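Side-chain contacts in putative phosphomannomutase (Thermus thermophilus, PDB 1TUO), which probably works as a magnesium-dependent phosphosugar mutase of the phosphohexose mutase family, shifting a phosphate group between two positions of a sugar: residues Val53-Arg58 against Ala63-Leu68; Phe27-Leu32 against Arg58-Ala63; Arg403-Leu408 against Ala426-Arg431; Thr273-Arg278 against Trp295-Leu300. All blocks are in the same frame, centred on the assembly; numbering follows the deposited sequence.

Contact 1 (Val53-Arg58 against Ala63-Leu68)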
loop_
_atom_site.group_PDB
_atom_site.type_symbol
_atom_site.label_atom_id
_atom_site.label_comp_id
_atom_site.label_asym_id
_atom_site.label_seq_id
_atom_site.Cartn_x
_atom_site.Cartn_y
_atom_site.Cartn_z
ATOM N N VAL A 53 15.493 -1.584 10.888
ATOM C CA VAL A 53 14.263 -2.123 11.471
ATOM C C VAL A 53 13.302 -0.978 11.772
ATOM O O VAL A 53 13.720 0.096 12.197
ATOM C CB VAL A 53 14.557 -2.874 12.794
ATOM C CG1 VAL A 53 13.247 -3.388 13.413
ATOM C CG2 VAL A 53 15.499 -4.041 12.529
ATOM N N GLY A 54 12.015 -1.211 11.546
ATOM C CA GLY A 54 11.028 -0.187 11.831
ATOM C C GLY A 54 9.777 -0.833 12.391
ATOM O O GLY A 54 9.644 -2.058 12.361
ATOM N N HIS A 55 8.860 -0.018 12.910
ATOM C CA HIS A 55 7.607 -0.549 13.453
ATOM C C HIS A 55 6.488 0.470 13.276
ATOM O O HIS A 55 6.762 1.650 13.083
ATOM C CB HIS A 55 7.776 -0.868 14.937
ATOM C CG HIS A 55 8.035 0.335 15.789
ATOM N ND1 HIS A 55 7.021 1.119 16.301
ATOM C CD2 HIS A 55 9.192 0.879 16.231
ATOM C CE1 HIS A 55 7.546 2.093 17.023
ATOM N NE2 HIS A 55 8.861 1.969 16.998
ATOM N N ASP A 56 5.235 0.017 13.331
ATOM C CA ASP A 56 4.111 0.936 13.198
ATOM C C ASP A 56 3.531 1.251 14.578
ATOM O O ASP A 56 4.258 1.188 15.567
ATOM C CB ASP A 56 3.045 0.387 12.238
ATOM C CG ASP A 56 2.443 -0.929 12.686
ATOM O OD1 ASP A 56 1.743 -1.544 11.852
ATOM O OD2 ASP A 56 2.651 -1.346 13.846
ATOM N N THR A 57 2.248 1.599 14.651
ATOM C CA THR A 57 1.652 1.948 15.943
ATOM C C THR A 57 0.936 0.806 16.641
ATOM O O THR A 57 0.311 1.015 17.686
ATOM C CB THR A 57 0.635 3.097 15.803
ATOM O OG1 THR A 57 -0.498 2.638 15.054
ATOM C CG2 THR A 57 1.264 4.282 15.085
ATOM N N ARG A 58 1.027 -0.398 16.088
ATOM C CA ARG A 58 0.358 -1.543 16.704
ATOM C C ARG A 58 0.892 -1.829 18.099
ATOM O O ARG A 58 2.022 -1.482 18.421
ATOM C CB ARG A 58 0.489 -2.763 15.797
ATOM C CG ARG A 58 -0.375 -2.629 14.566
ATOM C CD ARG A 58 -0.099 -3.648 13.467
ATOM N NE ARG A 58 -0.936 -3.303 12.316
ATOM C CZ ARG A 58 -2.183 -3.729 12.149
ATOM N NH1 ARG A 58 -2.735 -4.546 13.040
ATOM N NH2 ARG A 58 -2.906 -3.290 11.127
ATOM N N ALA A 63 8.170 -2.729 21.022
ATOM C CA ALA A 63 8.920 -3.710 21.804
ATOM C C ALA A 63 9.435 -4.858 20.931
ATOM O O ALA A 63 10.564 -5.328 21.112
ATOM C CB ALA A 63 8.048 -4.260 22.935
ATOM N N PHE A 64 8.612 -5.311 19.989
ATOM C CA PHE A 64 9.021 -6.390 19.094
ATOM C C PHE A 64 10.174 -5.914 18.215
ATOM O O PHE A 64 11.109 -6.666 17.939
ATOM C CB PHE A 64 7.849 -6.838 18.214
ATOM C CG PHE A 64 6.837 -7.712 18.930
ATOM C CD1 PHE A 64 5.515 -7.310 19.053
ATOM C CD2 PHE A 64 7.205 -8.953 19.436
ATOM C CE1 PHE A 64 4.568 -8.139 19.671
ATOM C CE2 PHE A 64 6.268 -9.782 20.052
ATOM C CZ PHE A 64 4.948 -9.373 20.166
ATOM N N ALA A 65 10.102 -4.661 17.773
ATOM C CA ALA A 65 11.153 -4.103 16.925
ATOM C C ALA A 65 12.479 -3.982 17.680
ATOM O O ALA A 65 13.548 -4.233 17.121
ATOM C CB ALA A 65 10.727 -2.734 16.390
ATOM N N ARG A 66 12.417 -3.585 18.944
ATOM C CA ARG A 66 13.628 -3.458 19.741
ATOM C C ARG A 66 14.236 -4.845 19.949
ATOM O O ARG A 66 15.454 -5.015 19.894
ATOM C CB ARG A 66 13.315 -2.813 21.098
ATOM C CG ARG A 66 12.934 -1.336 21.022
ATOM C CD ARG A 66 12.986 -0.677 22.401
ATOM N NE ARG A 66 12.032 -1.262 23.337
ATOM C CZ ARG A 66 10.754 -0.907 23.433
ATOM N NH1 ARG A 66 10.263 0.042 22.649
ATOM N NH2 ARG A 66 9.964 -1.503 24.316
ATOM N N ALA A 67 13.376 -5.836 20.167
ATOM C CA ALA A 67 13.825 -7.209 20.386
ATOM C C ALA A 67 14.500 -7.756 19.130
ATOM O O ALA A 67 15.553 -8.393 19.202
ATOM C CB ALA A 67 12.639 -8.092 20.769
ATOM N N LEU A 68 13.888 -7.506 17.978
ATOM C CA LEU A 68 14.453 -7.975 16.715
ATOM C C LEU A 68 15.791 -7.284 16.440
ATOM O O LEU A 68 16.755 -7.924 16.006
ATOM C CB LEU A 68 13.474 -7.707 15.562
ATOM C CG LEU A 68 13.983 -7.974 14.141
ATOM C CD1 LEU A 68 14.386 -9.435 13.993
ATOM C CD2 LEU A 68 12.892 -7.605 13.130
#
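Ala65 sits at the tight end of this contact, its methyl against Val53 and His55. CB of Ala65 lies 3.8 Å from CB of His55 and meets the imidazole obliquely, while Val53 CG1 comes within 4.0 Å of the same methyl. CG1 gets there because it stands opposite the backbone N (chi1 178°), reaching outward from the sheet to the helix. Alanine suits the place: strand 53-55 and helix 63-68 run almost antiparallel (169°) with axes only 7.9 Å apart. They are the first strand and the helix of a beta-alpha-beta unit, completed by strand 78-82, in the alpha/beta/alpha domain I. Packing is looser one turn on, where Leu68 CD2 stays 4.2 Å from Val53 CG1 and Leu68 turns also to Leu32 and Ala36 of helix 29-45. The imidazole of His55 is held by its neighbour: ND1 donates to Asp56 O at 2.9 Å, in the carbonyl plane and on a lone pair. On the solvent side Arg66 starts away from the strand, and its NH1 remains 6.1 Å from His55 NE2, too far for a bond; a long cationic side chain is at home on this exposed flank.

Contact 2 (Phe27-Leu32 against Arg58-Ala63); sequences FTFATL and RFLADA
Phe29 meets Ala63 and Leu60 with the far end of its ring (CE1, CE2, CZ), and no hydrogen bond crosses between the two segments. The apolar part has two touches: CZ of Phe29 sits 3.9 Å from Ala63 CB, and CE1 comes obliquely to within 4.3 Å of Leu60 CD1. With CG set opposite the carbonyl carbon (chi1 -79°), the ring swings out from the start of its helix toward the other segment. A polar touch accompanies these, for Ala63 O lies in the ring plane at the edge, 3.9 Å from Phe29 CE2, where the slightly positive rim of an aromatic ring suits an oxygen. In domain I this joins the first turns of helices 29-45 and 61-75, and Phe29 also stacks on Phe64 of the second helix. Hydrogen bonds act within each segment. Thr28 is the N-cap of its helix, its OG1 accepting from Thr31 N at 3.1 Å, a classic use of a short hydroxyl side chain. Before the other helix, Arg58 to Ala61 form a type II turn with Leu60 at a positive phi of 66°, which displays its side chain toward Phe29. Asp62 OD1 takes the N-H of Ala63 at 2.7 Å, from above the carboxylate plane.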
loop_
_atom_site.group_PDB
_atom_site.type_symbol
_atom_site.label_atom_id
_atom_site.label_comp_id
_atom_site.label_asym_id
_atom_site.label_seq_id
_atom_site.Cartn_x
_atom_site.Cartn_y
_atom_site.Cartn_z
ATOM N N PHE A 27 1.871 -14.827 17.130
ATOM C CA PHE A 27 2.912 -13.803 17.123
ATOM C C PHE A 27 3.341 -13.473 18.546
ATOM O O PHE A 27 2.766 -12.598 19.195
ATOM C CB PHE A 27 2.426 -12.532 16.426
ATOM C CG PHE A 27 3.547 -11.663 15.924
ATOM C CD1 PHE A 27 4.120 -11.906 14.681
ATOM C CD2 PHE A 27 4.075 -10.658 16.718
ATOM C CE1 PHE A 27 5.215 -11.150 14.240
ATOM C CE2 PHE A 27 5.167 -9.899 16.289
ATOM C CZ PHE A 27 5.734 -10.149 15.048
ATOM N N THR A 28 4.355 -14.188 19.022
ATOM C CA THR A 28 4.877 -14.000 20.369
ATOM C C THR A 28 6.345 -13.594 20.306
ATOM O O THR A 28 6.971 -13.646 19.239
ATOM C CB THR A 28 4.796 -15.311 21.172
ATOM O OG1 THR A 28 5.621 -16.298 20.533
ATOM C CG2 THR A 28 3.356 -15.818 21.227
ATOM N N PHE A 29 6.905 -13.195 21.441
ATOM C CA PHE A 29 8.316 -12.830 21.443
ATOM C C PHE A 29 9.140 -14.072 21.111
ATOM O O PHE A 29 10.196 -13.981 20.480
ATOM C CB PHE A 29 8.729 -12.243 22.789
ATOM C CG PHE A 29 8.321 -10.811 22.961
ATOM C CD1 PHE A 29 7.094 -10.478 23.525
ATOM C CD2 PHE A 29 9.144 -9.786 22.491
ATOM C CE1 PHE A 29 6.688 -9.144 23.618
ATOM C CE2 PHE A 29 8.748 -8.452 22.577
ATOM C CZ PHE A 29 7.519 -8.129 23.140
ATOM N N ALA A 30 8.648 -15.235 21.527
ATOM C CA ALA A 30 9.339 -16.490 21.243
ATOM C C ALA A 30 9.402 -16.711 19.731
ATOM O O ALA A 30 10.447 -17.096 19.196
ATOM C CB ALA A 30 8.611 -17.650 21.908
ATOM N N THR A 31 8.286 -16.472 19.043
ATOM C CA THR A 31 8.278 -16.656 17.595
ATOM C C THR A 31 9.110 -15.588 16.878
ATOM O O THR A 31 9.728 -15.821 15.845
ATOM C CB THR A 31 6.830 -16.577 17.119
ATOM O OG1 THR A 31 6.162 -17.799 17.446
ATOM C CG2 THR A 31 6.789 -16.370 15.603
ATOM N N LEU A 32 9.060 -14.365 17.440
ATOM C CA LEU A 32 9.854 -13.268 16.899
ATOM C C LEU A 32 11.357 -13.593 16.923
ATOM O O LEU A 32 12.094 -13.320 15.991
ATOM C CB LEU A 32 9.563 -12.022 17.742
ATOM C CG LEU A 32 10.207 -10.748 17.194
ATOM C CD1 LEU A 32 11.671 -10.599 17.621
ATOM C CD2 LEU A 32 10.192 -10.667 15.666
ATOM N N ARG A 58 1.027 -0.398 16.088
ATOM C CA ARG A 58 0.358 -1.543 16.704
ATOM C C ARG A 58 0.892 -1.829 18.099
ATOM O O ARG A 58 2.022 -1.482 18.421
ATOM C CB ARG A 58 0.489 -2.763 15.797
ATOM C CG ARG A 58 -0.375 -2.629 14.566
ATOM C CD ARG A 58 -0.099 -3.648 13.467
ATOM N NE ARG A 58 -0.936 -3.303 12.316
ATOM C CZ ARG A 58 -2.183 -3.729 12.149
ATOM N NH1 ARG A 58 -2.735 -4.546 13.040
ATOM N NH2 ARG A 58 -2.906 -3.290 11.127
ATOM N N PHE A 59 0.057 -2.444 18.935
ATOM C CA PHE A 59 0.439 -2.741 20.310
ATOM C C PHE A 59 1.712 -3.589 20.374
ATOM O O PHE A 59 1.810 -4.625 19.727
ATOM C CB PHE A 59 -0.715 -3.458 21.025
ATOM C CG PHE A 59 -0.551 -3.524 22.521
ATOM C CD1 PHE A 59 -0.790 -2.402 23.310
ATOM C CD2 PHE A 59 -0.152 -4.707 23.136
ATOM C CE1 PHE A 59 -0.632 -2.456 24.705
ATOM C CE2 PHE A 59 0.010 -4.771 24.530
ATOM C CZ PHE A 59 -0.229 -3.647 25.310
ATOM N N LEU A 60 2.680 -3.123 21.160
ATOM C CA LEU A 60 3.964 -3.798 21.334
ATOM C C LEU A 60 4.837 -3.844 20.081
ATOM O O LEU A 60 5.908 -4.449 20.104
ATOM C CB LEU A 60 3.768 -5.229 21.849
ATOM C CG LEU A 60 3.416 -5.394 23.331
ATOM C CD1 LEU A 60 3.072 -6.850 23.598
ATOM C CD2 LEU A 60 4.587 -4.944 24.201
ATOM N N ALA A 61 4.409 -3.202 18.995
ATOM C CA ALA A 61 5.228 -3.231 17.778
ATOM C C ALA A 61 6.612 -2.666 18.083
ATOM O O ALA A 61 7.632 -3.153 17.569
ATOM C CB ALA A 61 4.561 -2.424 16.666
ATOM N N ASP A 62 6.644 -1.634 18.921
ATOM C CA ASP A 62 7.902 -1.018 19.311
ATOM C C ASP A 62 8.773 -2.010 20.078
ATOM O O ASP A 62 9.970 -2.142 19.808
ATOM C CB ASP A 62 7.646 0.262 20.136
ATOM C CG ASP A 62 6.762 0.036 21.370
ATOM O OD1 ASP A 62 6.132 -1.033 21.527
ATOM O OD2 ASP A 62 6.687 0.976 22.192
ATOM N N ALA A 63 8.170 -2.729 21.022
ATOM C CA ALA A 63 8.920 -3.710 21.804
ATOM C C ALA A 63 9.435 -4.858 20.931
ATOM O O ALA A 63 10.564 -5.328 21.112
ATOM C CB ALA A 63 8.048 -4.260 22.935
#

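Contact 3 (Arg403-Leu408 against Ala426-Arg431)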
loop_
_atom_site.group_PDB
_atom_site.type_symbol
_atom_site.label_atom_id
_atom_site.label_comp_id
_atom_site.label_asym_id
_atom_site.label_seq_id
_atom_site.Cartn_x
_atom_site.Cartn_y
_atom_site.Cartn_z
ATOM N N ARG A 403 -20.276 -19.162 -16.234
ATOM C CA ARG A 403 -21.709 -19.100 -15.968
ATOM C C ARG A 403 -22.193 -17.656 -16.087
ATOM O O ARG A 403 -21.803 -16.797 -15.294
ATOM C CB ARG A 403 -22.008 -19.623 -14.560
ATOM C CG ARG A 403 -21.375 -20.969 -14.237
ATOM C CD ARG A 403 -21.668 -21.383 -12.800
ATOM N NE ARG A 403 -20.994 -22.626 -12.428
ATOM C CZ ARG A 403 -21.132 -23.231 -11.250
ATOM N NH1 ARG A 403 -21.923 -22.711 -10.321
ATOM N NH2 ARG A 403 -20.483 -24.359 -11.003
ATOM N N PRO A 404 -23.049 -17.370 -17.082
ATOM C CA PRO A 404 -23.572 -16.014 -17.280
ATOM C C PRO A 404 -24.352 -15.533 -16.057
ATOM O O PRO A 404 -25.069 -16.310 -15.429
ATOM C CB PRO A 404 -24.451 -16.163 -18.517
ATOM C CG PRO A 404 -24.946 -17.574 -18.406
ATOM C CD PRO A 404 -23.690 -18.317 -18.011
ATOM N N LEU A 405 -24.205 -14.254 -15.723
ATOM C CA LEU A 405 -24.884 -13.682 -14.563
ATOM C C LEU A 405 -25.689 -12.447 -14.950
ATOM O O LEU A 405 -25.254 -11.640 -15.771
ATOM C CB LEU A 405 -23.857 -13.329 -13.487
ATOM C CG LEU A 405 -22.916 -14.471 -13.091
ATOM C CD1 LEU A 405 -21.940 -13.979 -12.042
ATOM C CD2 LEU A 405 -23.721 -15.650 -12.562
ATOM N N ALA A 406 -26.861 -12.298 -14.339
ATOM C CA ALA A 406 -27.738 -11.182 -14.659
ATOM C C ALA A 406 -28.111 -11.365 -16.127
ATOM O O ALA A 406 -28.281 -12.495 -16.584
ATOM C CB ALA A 406 -27.024 -9.858 -14.446
ATOM N N GLY A 407 -28.233 -10.271 -16.868
ATOM C CA GLY A 407 -28.588 -10.386 -18.271
ATOM C C GLY A 407 -27.403 -10.144 -19.182
ATOM O O GLY A 407 -27.554 -9.621 -20.290
ATOM N N LEU A 408 -26.218 -10.532 -18.718
ATOM C CA LEU A 408 -24.996 -10.332 -19.490
ATOM C C LEU A 408 -24.488 -11.587 -20.191
ATOM O O LEU A 408 -24.426 -12.668 -19.602
ATOM C CB LEU A 408 -23.891 -9.785 -18.583
ATOM C CG LEU A 408 -24.236 -8.572 -17.716
ATOM C CD1 LEU A 408 -22.981 -8.115 -16.984
ATOM C CD2 LEU A 408 -24.789 -7.446 -18.574
ATOM N N ALA A 426 -18.391 -5.600 -18.328
ATOM C CA ALA A 426 -18.426 -6.105 -16.956
ATOM C C ALA A 426 -17.477 -7.287 -16.744
ATOM O O ALA A 426 -17.225 -8.070 -17.660
ATOM C CB ALA A 426 -19.848 -6.504 -16.579
ATOM N N TRP A 427 -16.952 -7.401 -15.527
ATOM C CA TRP A 427 -16.042 -8.481 -15.173
ATOM C C TRP A 427 -16.322 -8.962 -13.753
ATOM O O TRP A 427 -16.590 -8.163 -12.851
ATOM C CB TRP A 427 -14.574 -8.014 -15.313
ATOM C CG TRP A 427 -13.712 -8.162 -14.067
ATOM C CD1 TRP A 427 -13.577 -9.276 -13.281
ATOM C CD2 TRP A 427 -12.877 -7.158 -13.472
ATOM N NE1 TRP A 427 -12.723 -9.026 -12.237
ATOM C CE2 TRP A 427 -12.276 -7.735 -12.329
ATOM C CE3 TRP A 427 -12.577 -5.826 -13.792
ATOM C CZ2 TRP A 427 -11.397 -7.027 -11.506
ATOM C CZ3 TRP A 427 -11.701 -5.123 -12.972
ATOM C CH2 TRP A 427 -11.123 -5.727 -11.842
ATOM N N VAL A 428 -16.259 -10.275 -13.566
ATOM C CA VAL A 428 -16.483 -10.886 -12.264
ATOM C C VAL A 428 -15.325 -11.826 -11.963
ATOM O O VAL A 428 -15.081 -12.779 -12.705
ATOM C CB VAL A 428 -17.792 -11.692 -12.239
ATOM C CG1 VAL A 428 -18.002 -12.289 -10.860
ATOM C CG2 VAL A 428 -18.960 -10.793 -12.621
ATOM N N LEU A 429 -14.621 -11.555 -10.870
ATOM C CA LEU A 429 -13.470 -12.356 -10.478
ATOM C C LEU A 429 -13.678 -13.113 -9.174
ATOM O O LEU A 429 -14.047 -12.523 -8.158
ATOM C CB LEU A 429 -12.238 -11.454 -10.337
ATOM C CG LEU A 429 -10.958 -12.064 -9.752
ATOM C CD1 LEU A 429 -10.389 -13.092 -10.722
ATOM C CD2 LEU A 429 -9.939 -10.961 -9.491
ATOM N N PHE A 430 -13.437 -14.421 -9.214
ATOM C CA PHE A 430 -13.548 -15.258 -8.025
ATOM C C PHE A 430 -12.126 -15.628 -7.604
ATOM O O PHE A 430 -11.351 -16.143 -8.410
ATOM C CB PHE A 430 -14.322 -16.553 -8.313
ATOM C CG PHE A 430 -15.685 -16.341 -8.908
ATOM C CD1 PHE A 430 -15.835 -16.104 -10.269
ATOM C CD2 PHE A 430 -16.822 -16.406 -8.109
ATOM C CE1 PHE A 430 -17.099 -15.937 -10.829
ATOM C CE2 PHE A 430 -18.091 -16.239 -8.659
ATOM C CZ PHE A 430 -18.230 -16.005 -10.018
ATOM N N ARG A 431 -11.786 -15.361 -6.347
ATOM C CA ARG A 431 -10.463 -15.683 -5.820
ATOM C C ARG A 431 -10.573 -16.377 -4.472
ATOM O O ARG A 431 -11.069 -15.795 -3.507
ATOM C CB ARG A 431 -9.614 -14.418 -5.673
ATOM C CG ARG A 431 -8.949 -13.964 -6.959
ATOM C CD ARG A 431 -8.166 -12.672 -6.759
ATOM N NE ARG A 431 -7.208 -12.757 -5.658
ATOM C CZ ARG A 431 -6.191 -13.611 -5.610
ATOM N NH1 ARG A 431 -5.993 -14.465 -6.603
ATOM N NH2 ARG A 431 -5.369 -13.610 -4.567
#
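In the C-terminal domain an antiparallel five-stranded sheet has strand 426-431 in its middle, and the loop 403-408 lies over one face of that strand through two pairs, Leu408 on Ala426 and Leu405 on Val428. Strand alternation decides who takes part: Ala426 and Val428 direct their side chains at the loop, whereas Trp427 between them faces the other way. The closer pair is Leu408 CD1 to Ala426 CB, at 3.5 Å a tight contact of methyl on methyl, which the small alanine makes possible. CG of Leu408 stands opposite its carbonyl carbon (chi1 -50°), and the extended second torsion (-175°) drives CD1 straight out to the alanine. Leu405 has nearly the same shape, but its pair is looser, with CD1 4.4 Å from Val428 CG2. The two leucines are the ends of a type II' turn closed by Leu408 N to Leu405 O at 3.3 Å. Ala406 takes the positive phi (63°) at its second position, a conformation more usual for glycine, and Gly407 follows at the third. Leu454 of helix 448-459 touches Leu405, Leu408 and Ala426 alike, so the leucines are shared between sheet and helix. With no hydrogen bond across it, the contact holds the loop by dispersion and the hydrophobic effect, through leucine ends and not through backbone pairing.

Contact 4 (Thr273-Arg278 against Trp295-Leu300)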
loop_
_atom_site.group_PDB
_atom_site.type_symbol
_atom_site.label_atom_id
_atom_site.label_comp_id
_atom_site.label_asym_id
_atom_site.label_seq_id
_atom_site.Cartn_x
_atom_site.Cartn_y
_atom_site.Cartn_z
ATOM N N THR A 273 -6.484 7.931 -12.312
ATOM C CA THR A 273 -6.359 9.386 -12.314
ATOM C C THR A 273 -4.874 9.756 -12.278
ATOM O O THR A 273 -4.431 10.635 -13.012
ATOM C CB THR A 273 -7.070 10.022 -11.093
ATOM O OG1 THR A 273 -8.486 9.800 -11.192
ATOM C CG2 THR A 273 -6.807 11.522 -11.041
ATOM N N LEU A 274 -4.104 9.071 -11.436
ATOM C CA LEU A 274 -2.674 9.355 -11.338
ATOM C C LEU A 274 -1.922 8.845 -12.562
ATOM O O LEU A 274 -0.921 9.430 -12.972
ATOM C CB LEU A 274 -2.086 8.749 -10.053
ATOM C CG LEU A 274 -2.493 9.472 -8.762
ATOM C CD1 LEU A 274 -1.776 8.835 -7.572
ATOM C CD2 LEU A 274 -2.143 10.963 -8.853
ATOM N N ALA A 275 -2.398 7.759 -13.164
ATOM C CA ALA A 275 -1.731 7.246 -14.353
ATOM C C ALA A 275 -1.885 8.283 -15.462
ATOM O O ALA A 275 -0.937 8.576 -16.189
ATOM C CB ALA A 275 -2.345 5.917 -14.793
ATOM N N LEU A 276 -3.082 8.847 -15.575
ATOM C CA LEU A 276 -3.351 9.848 -16.603
ATOM C C LEU A 276 -2.506 11.092 -16.376
ATOM O O LEU A 276 -1.891 11.609 -17.300
ATOM C CB LEU A 276 -4.829 10.242 -16.596
ATOM C CG LEU A 276 -5.238 11.335 -17.589
ATOM C CD1 LEU A 276 -4.957 10.870 -19.011
ATOM C CD2 LEU A 276 -6.722 11.639 -17.422
ATOM N N TYR A 277 -2.491 11.569 -15.139
ATOM C CA TYR A 277 -1.723 12.755 -14.787
ATOM C C TYR A 277 -0.235 12.580 -15.084
ATOM O O TYR A 277 0.382 13.441 -15.714
ATOM C CB TYR A 277 -1.922 13.086 -13.306
ATOM C CG TYR A 277 -1.101 14.271 -12.842
ATOM C CD1 TYR A 277 -0.075 14.113 -11.912
ATOM C CD2 TYR A 277 -1.335 15.543 -13.358
ATOM C CE1 TYR A 277 0.701 15.200 -11.509
ATOM C CE2 TYR A 277 -0.564 16.635 -12.963
ATOM C CZ TYR A 277 0.451 16.456 -12.042
ATOM O OH TYR A 277 1.228 17.532 -11.666
ATOM N N ARG A 278 0.339 11.465 -14.645
ATOM C CA ARG A 278 1.759 11.222 -14.870
ATOM C C ARG A 278 2.068 11.062 -16.354
ATOM O O ARG A 278 3.101 11.534 -16.833
ATOM C CB ARG A 278 2.220 9.989 -14.082
ATOM C CG ARG A 278 2.350 10.252 -12.584
ATOM C CD ARG A 278 2.465 8.961 -11.769
ATOM N NE ARG A 278 3.736 8.249 -11.929
ATOM C CZ ARG A 278 4.904 8.647 -11.424
ATOM N NH1 ARG A 278 4.989 9.769 -10.722
ATOM N NH2 ARG A 278 5.992 7.902 -11.597
ATOM N N TRP A 295 -10.262 -2.381 -15.558
ATOM C CA TRP A 295 -9.807 -2.480 -16.935
ATOM C C TRP A 295 -9.768 -1.105 -17.590
ATOM O O TRP A 295 -9.441 -0.988 -18.769
ATOM C CB TRP A 295 -10.690 -3.427 -17.756
ATOM C CG TRP A 295 -12.157 -3.196 -17.636
ATOM C CD1 TRP A 295 -12.787 -2.075 -17.172
ATOM C CD2 TRP A 295 -13.187 -4.112 -18.009
ATOM N NE1 TRP A 295 -14.154 -2.240 -17.234
ATOM C CE2 TRP A 295 -14.425 -3.483 -17.746
ATOM C CE3 TRP A 295 -13.186 -5.407 -18.545
ATOM C CZ2 TRP A 295 -15.648 -4.105 -17.999
ATOM C CZ3 TRP A 295 -14.402 -6.025 -18.798
ATOM C CH2 TRP A 295 -15.615 -5.373 -18.524
ATOM N N LEU A 296 -10.112 -0.062 -16.837
ATOM C CA LEU A 296 -10.056 1.281 -17.400
ATOM C C LEU A 296 -8.585 1.627 -17.610
ATOM O O LEU A 296 -8.247 2.430 -18.474
ATOM C CB LEU A 296 -10.707 2.313 -16.470
ATOM C CG LEU A 296 -12.136 2.757 -16.813
ATOM C CD1 LEU A 296 -13.119 1.641 -16.477
ATOM C CD2 LEU A 296 -12.489 4.018 -16.028
ATOM N N LEU A 297 -7.700 1.027 -16.817
ATOM C CA LEU A 297 -6.278 1.320 -16.985
ATOM C C LEU A 297 -5.815 0.760 -18.330
ATOM O O LEU A 297 -5.095 1.432 -19.079
ATOM C CB LEU A 297 -5.447 0.715 -15.850
ATOM C CG LEU A 297 -3.946 1.027 -15.902
ATOM C CD1 LEU A 297 -3.727 2.537 -15.944
ATOM C CD2 LEU A 297 -3.264 0.424 -14.686
ATOM N N ASP A 298 -6.231 -0.467 -18.639
ATOM C CA ASP A 298 -5.867 -1.099 -19.910
ATOM C C ASP A 298 -6.374 -0.234 -21.061
ATOM O O ASP A 298 -5.648 0.027 -22.023
ATOM C CB ASP A 298 -6.503 -2.490 -20.040
ATOM C CG ASP A 298 -6.205 -3.387 -18.858
ATOM O OD1 ASP A 298 -5.653 -4.484 -19.073
ATOM O OD2 ASP A 298 -6.533 -2.998 -17.717
ATOM N N ARG A 299 -7.627 0.206 -20.955
ATOM C CA ARG A 299 -8.237 1.041 -21.990
ATOM C C ARG A 299 -7.509 2.375 -22.123
ATOM O O ARG A 299 -7.268 2.848 -23.236
ATOM C CB ARG A 299 -9.727 1.278 -21.679
ATOM C CG ARG A 299 -10.458 2.207 -22.664
ATOM C CD ARG A 299 -10.410 1.694 -24.102
ATOM N NE ARG A 299 -11.263 0.527 -24.323
ATOM C CZ ARG A 299 -12.587 0.570 -24.458
ATOM N NH1 ARG A 299 -13.233 1.730 -24.398
ATOM N NH2 ARG A 299 -13.268 -0.552 -24.662
ATOM N N LEU A 300 -7.146 2.981 -20.995
ATOM C CA LEU A 300 -6.442 4.260 -21.041
ATOM C C LEU A 300 -5.128 4.076 -21.800
ATOM O O LEU A 300 -4.747 4.913 -22.624
ATOM C CB LEU A 300 -6.161 4.771 -19.624
ATOM C CG LEU A 300 -5.642 6.205 -19.492
ATOM C CD1 LEU A 300 -6.719 7.190 -19.949
ATOM C CD2 LEU A 300 -5.263 6.484 -18.040
#
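Leu300 carries most of this helix-to-helix contact, its side chain leaving the backbone toward Ala275 and Leu276. From CB the chain goes to CG, placed opposite the backbone N (chi1 -170°), and there it forks into two methyls with different partners. CD2 settles over the backbone of the other helix, 4.0 Å from Leu276 CB and 4.1 Å from Leu276 N, and it reaches Ala275 CB at 4.4 Å. CD1 meets the tip of Leu276 instead, CD1 to CD1 at 4.2 Å, the two side chains crossing at about a right angle. Helices 267-280 and 296-304 of the alpha/beta/alpha domain III run nearly parallel here, crossing at -18° with axes 10.7 Å apart. Leucines are long enough to bridge such a spacing, while Ala275 offers only a methyl that Leu297 CD1 approaches to 3.8 Å. Beyond the pair, Leu276 leans also on Val373 and Leu376 of helix 366-377.

Overall arrangement
Contacts 1 and 2 are one neighbourhood, with centres 7 Å apart: both use helix 61-75, which packs on strand 50-55 in contact 1 and meets the start of helix 29-45 in contact 2. Contacts 3 and 4 belong to the C-terminal domain and domain III, with centres 23 Å apart, yet they meet where the Trp295 ring lies against the start of strand 426-431. The link is made firmer by a hydrogen bond from Trp295 N to Glu444 OE1 on the neighbouring strand of that sheet. Contact 1 lies 43 Å from contact 3 between centres. In this family the active site occupies the cleft among the four domains, and Thr57, bonded to Gly186 O, links domain I to domain II.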